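Local coordinates for catalase-3 (Neurospora crassa, PDB 4AJ9), which breaks hydrogen peroxide down to oxygen and water with a haem cofactor, protecting the cell from peroxide damage, at the interface of chains A and B and the interface of chains A and C. Sequence-based numbering; all coordinates share one arbitrary frame. Chains: chain A/B/C, Catalase-3.

Contact 1: the interface of chains A and B. Residues chain A 174-175, 178, 473, 476, 479; chain B 397, 400-402.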
# COMPACT_ATOMS: atom_id res chain seq x y z
N ASP A 174 21.76 -12.98 23.74
CA ASP A 174 23.10 -12.49 23.44
C ASP A 174 23.15 -11.08 22.84
O ASP A 174 23.94 -10.25 23.27
CB ASP A 174 23.82 -13.45 22.50
CG ASP A 174 24.24 -14.73 23.19
OD1 ASP A 174 23.42 -15.32 23.92
OD2 ASP A 174 25.41 -15.12 23.01
N SER A 175 22.32 -10.84 21.84
CA SER A 175 22.48 -9.64 21.02
C SER A 175 22.20 -8.39 21.83
O SER A 175 22.86 -7.36 21.65
CB SER A 175 21.57 -9.71 19.79
OG SER A 175 20.20 -9.73 20.16
N ASP A 178 24.97 -7.77 24.16
CA ASP A 178 26.11 -7.38 23.32
C ASP A 178 26.01 -5.88 23.06
O ASP A 178 26.99 -5.15 23.22
CB ASP A 178 26.10 -8.16 22.00
CG ASP A 178 27.24 -7.75 21.06
OD1 ASP A 178 28.27 -7.24 21.56
OD2 ASP A 178 27.11 -7.96 19.82
N ASN A 473 27.48 -16.43 24.71
CA ASN A 473 28.85 -16.03 24.40
C ASN A 473 29.61 -15.55 25.64
O ASN A 473 29.23 -14.55 26.26
CB ASN A 473 28.87 -14.97 23.32
CG ASN A 473 30.26 -14.63 22.86
OD1 ASN A 473 30.96 -13.86 23.50
ND2 ASN A 473 30.68 -15.22 21.75
N VAL A 476 30.96 -11.83 25.69
CA VAL A 476 29.91 -10.84 25.91
C VAL A 476 29.60 -10.70 27.40
O VAL A 476 29.42 -9.58 27.89
CB VAL A 476 28.62 -11.13 25.11
CG1 VAL A 476 27.53 -10.12 25.49
CG2 VAL A 476 28.90 -11.07 23.61
N ASN A 479 32.35 -8.77 28.83
CA ASN A 479 32.12 -7.38 28.43
C ASN A 479 31.11 -6.70 29.33
O ASN A 479 31.30 -5.56 29.75
CB ASN A 479 31.69 -7.31 26.96
CG ASN A 479 32.80 -7.66 25.99
OD1 ASN A 479 33.96 -7.80 26.39
ND2 ASN A 479 32.47 -7.77 24.71
N TYR B 397 23.22 -4.90 13.91
CA TYR B 397 23.27 -3.67 14.68
C TYR B 397 24.72 -3.29 14.88
O TYR B 397 25.61 -4.14 14.79
CB TYR B 397 22.58 -3.87 16.04
CG TYR B 397 23.14 -5.06 16.79
CD1 TYR B 397 22.64 -6.32 16.56
CD2 TYR B 397 24.18 -4.91 17.70
CE1 TYR B 397 23.14 -7.42 17.22
CE2 TYR B 397 24.70 -6.02 18.37
CZ TYR B 397 24.17 -7.27 18.12
OH TYR B 397 24.66 -8.40 18.76
N SER B 400 28.98 -3.67 17.87
CA SER B 400 28.78 -5.06 18.25
C SER B 400 30.11 -5.80 18.37
O SER B 400 30.97 -5.67 17.50
CB SER B 400 27.90 -5.75 17.20
OG SER B 400 27.93 -7.15 17.39
N TYR B 401 30.26 -6.56 19.45
CA TYR B 401 31.38 -7.47 19.59
C TYR B 401 31.15 -8.69 18.70
O TYR B 401 32.07 -9.15 18.02
CB TYR B 401 31.56 -7.91 21.05
CG TYR B 401 32.44 -9.12 21.21
CD1 TYR B 401 33.83 -9.01 21.18
CD2 TYR B 401 31.89 -10.39 21.36
CE1 TYR B 401 34.64 -10.13 21.31
CE2 TYR B 401 32.68 -11.51 21.50
CZ TYR B 401 34.05 -11.37 21.47
OH TYR B 401 34.84 -12.49 21.59
N LEU B 402 29.92 -9.19 18.70
CA LEU B 402 29.56 -10.42 17.98
C LEU B 402 29.71 -10.38 16.45
O LEU B 402 29.94 -11.43 15.84
CB LEU B 402 28.14 -10.85 18.34
CG LEU B 402 27.91 -11.25 19.80
CD1 LEU B 402 26.43 -11.55 20.05
CD2 LEU B 402 28.77 -12.45 20.13
O HOH W 1 33.72 -14.98 21.51

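Contact 2: the interface of chains A and C. Residues chain A 379-380, 407-410; chain C 18, 26-29.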
# COMPACT_ATOMS: atom_id res chain seq x y z
N ASN A 379 -5.90 24.12 5.22
CA ASN A 379 -4.65 24.28 4.50
C ASN A 379 -4.83 23.89 3.05
O ASN A 379 -5.94 23.59 2.63
CB ASN A 379 -3.52 23.49 5.17
CG ASN A 379 -3.82 22.00 5.24
OD1 ASN A 379 -4.47 21.45 4.35
ND2 ASN A 379 -3.36 21.35 6.30
N ASN A 380 -3.74 23.89 2.29
CA ASN A 380 -3.86 23.62 0.87
C ASN A 380 -3.51 22.18 0.48
O ASN A 380 -3.31 21.87 -0.70
CB ASN A 380 -3.07 24.67 0.07
CG ASN A 380 -3.73 26.04 0.13
OD1 ASN A 380 -4.95 26.14 0.09
ND2 ASN A 380 -2.92 27.10 0.26
N PRO A 407 -6.39 30.08 2.88
CA PRO A 407 -6.02 30.26 4.29
C PRO A 407 -4.77 31.13 4.47
O PRO A 407 -3.86 31.07 3.65
CB PRO A 407 -5.76 28.82 4.79
CG PRO A 407 -5.49 28.03 3.54
CD PRO A 407 -6.33 28.67 2.47
N ALA A 408 -4.75 31.91 5.55
CA ALA A 408 -3.73 32.92 5.76
C ALA A 408 -2.57 32.45 6.64
O ALA A 408 -2.72 31.52 7.44
CB ALA A 408 -4.36 34.17 6.35
N GLN A 409 -1.43 33.10 6.48
CA GLN A 409 -0.26 32.79 7.29
C GLN A 409 -0.45 33.18 8.76
O GLN A 409 -1.00 34.24 9.05
CB GLN A 409 0.97 33.51 6.71
CG GLN A 409 1.26 33.14 5.26
CD GLN A 409 1.65 31.68 5.10
OE1 GLN A 409 2.62 31.21 5.70
NE2 GLN A 409 0.90 30.96 4.27
N ALA A 410 -0.00 32.32 9.67
CA ALA A 410 -0.01 32.63 11.10
C ALA A 410 1.40 32.52 11.68
O ALA A 410 2.17 31.62 11.32
CB ALA A 410 -0.97 31.71 11.84
N MET C 18 -3.97 29.28 8.17
CA MET C 18 -3.33 28.03 7.78
C MET C 18 -3.07 27.15 9.00
O MET C 18 -2.73 27.65 10.07
CB MET C 18 -2.01 28.32 7.09
CG MET C 18 -1.43 27.14 6.35
SD MET C 18 -2.17 26.91 4.71
CE MET C 18 -1.35 28.18 3.75
N ILE C 26 -0.30 27.91 11.61
CA ILE C 26 1.09 27.97 11.18
C ILE C 26 1.34 28.95 10.04
O ILE C 26 0.41 29.55 9.49
CB ILE C 26 1.54 26.60 10.65
CG1 ILE C 26 0.63 26.17 9.50
CG2 ILE C 26 1.53 25.55 11.77
CD1 ILE C 26 1.03 24.87 8.85
N GLU C 27 2.61 29.11 9.71
CA GLU C 27 3.01 29.70 8.44
C GLU C 27 3.81 28.62 7.73
O GLU C 27 4.46 27.80 8.38
CB GLU C 27 3.85 30.96 8.64
CG GLU C 27 5.03 30.78 9.57
CD GLU C 27 5.93 32.01 9.61
OE1 GLU C 27 5.99 32.73 8.59
OE2 GLU C 27 6.57 32.26 10.65
N GLU C 28 3.75 28.59 6.41
CA GLU C 28 4.39 27.50 5.68
C GLU C 28 4.94 27.97 4.34
O GLU C 28 4.86 27.27 3.33
CB GLU C 28 3.43 26.29 5.53
CG GLU C 28 1.99 26.65 5.24
CD GLU C 28 1.82 27.21 3.85
OE1 GLU C 28 2.03 28.42 3.68
OE2 GLU C 28 1.49 26.43 2.94
N GLN C 29 5.54 29.16 4.36
CA GLN C 29 6.17 29.74 3.18
C GLN C 29 7.69 29.82 3.30
O GLN C 29 8.38 30.14 2.33
CB GLN C 29 5.58 31.12 2.88
CG GLN C 29 4.16 31.05 2.33
CD GLN C 29 4.08 30.18 1.09
OE1 GLN C 29 4.76 30.43 0.10
NE2 GLN C 29 3.25 29.13 1.15
O HOH W 2 -0.11 26.81 1.03
O HOH W 3 3.74 29.26 12.37
O HOH W 4 4.94 32.80 5.81

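Contact 1: the interface of chains A and B
Helix 174-182 of chain A, joined on its flank by helix 474-487, receives a loop of chain B, and the carboxylate of A:Asp178 captures the segment from B:Ser400 to B:Leu402. CG of A:Asp178 lies anti to the backbone N (chi1 178°), which carries the carboxylate out to the loop. Its OD1 takes the amide N of B:Tyr401 on the syn lone pair at 3.0 Å. OD2 is gripped by three donors: the hydroxyl OG of B:Ser400 on the syn lone pair at 2.7 Å, the phenol OH of B:Tyr397 on the anti side at 2.7 Å, and the amide N of B:Leu402, at 3.3 Å from above the carboxylate plane. Together these bonds fix the rotation of the carboxylate and probably favour its charged form. B:Leu402 pushes its tip between the two helices: CD1 faces CB of A:Asp174, while CD2 meets CG2 of A:Val476 at 3.7 Å and the amide end of A:Asn473. The ring of B:Tyr401 crosses the amide of A:Asn479 with planes 89° apart, ND2 lying 3.8 Å from ring CG. At the far end of the ring, water 1 lies in its plane and joins the phenol OH to ND2 of A:Asn473. The asparagine OD1 accepts the amide N of A:Val476, 3.0 Å away. The patch fastens a loop of one subunit to two helices of its neighbour and the loop residue A:Asn473 ahead of the second, and probably helps hold the four-subunit assembly together.

Contact 2: the interface of chains A and C
Two extended loop segments, residues 408-410 of chain A and the stretch around C:Ile26 to C:Glu28, meet through backbone bonds and the side chain of A:Gln409, with C:Met18 packed beside it. The amide N of C:Met18 gives a nearly straight bond (176° at H) to the carbonyl O of A:Ala408, and the amide N of A:Ala410 reaches the carbonyl O of C:Ile26 at 2.8 Å. Between these two bonds rises the side chain of A:Gln409. From CB the chain runs to CG, anti to the carbonyl carbon, and then bends at chi2 (-65°), which brings the amide against chain C. There CD packs on CG of C:Gln29 at 3.8 Å, the two amide planes almost perpendicular. OE1 accepts the backbone N of C:Glu28 on an in-plane lone pair at 2.9 Å, and also meets water 4, which leads on to the carboxylate of C:Glu27. NE2 donates to OE1 of C:Glu28 at 2.8 Å, leaving close to its own amide plane but arriving above the carboxylate plane. From the opposite face of that carboxylate comes NE2 of C:Gln29, so the oxygen is held between two amide groups. An alanine in place of A:Gln409 would probably leave the backbone N and OE1 of C:Glu28 without their partners across the interface, the carboxylate oxygen then being held by C:Gln29 from one face. C:Met18 lies alongside A:Gln409, its sulphur SD set 3.6 Å from CA of A:Asn379 and near CG of A:Pro407, while its methyl CE approaches NE2 of the glutamine at 3.6 Å. Water 2 links the other oxygen of C:Glu28, OE2, to ND2 of A:Asn380. Backbone pairing, amide recognition and methionine packing together tie the N-terminal region of one subunit to loops of another, and so probably steady the assembled catalase.

Contact 1 and contact 2 lie about 50 Å apart and join chain A to two different neighbours. They share no residue of chain A, but the loop region between strands 390-391 and 425-427 serves both: its B copy supplies residues 397 and 400-402 to contact 1, its A copy residues 407-410 to contact 2. Every subunit can therefore use this stretch towards two partners, and two-fold symmetry repeats each contact with the chains exchanged. Their centres stand about 22 Å and 32 Å from A:His65, the distal catalytic histidine, which suggests a part in assembly rather than direct chemistry.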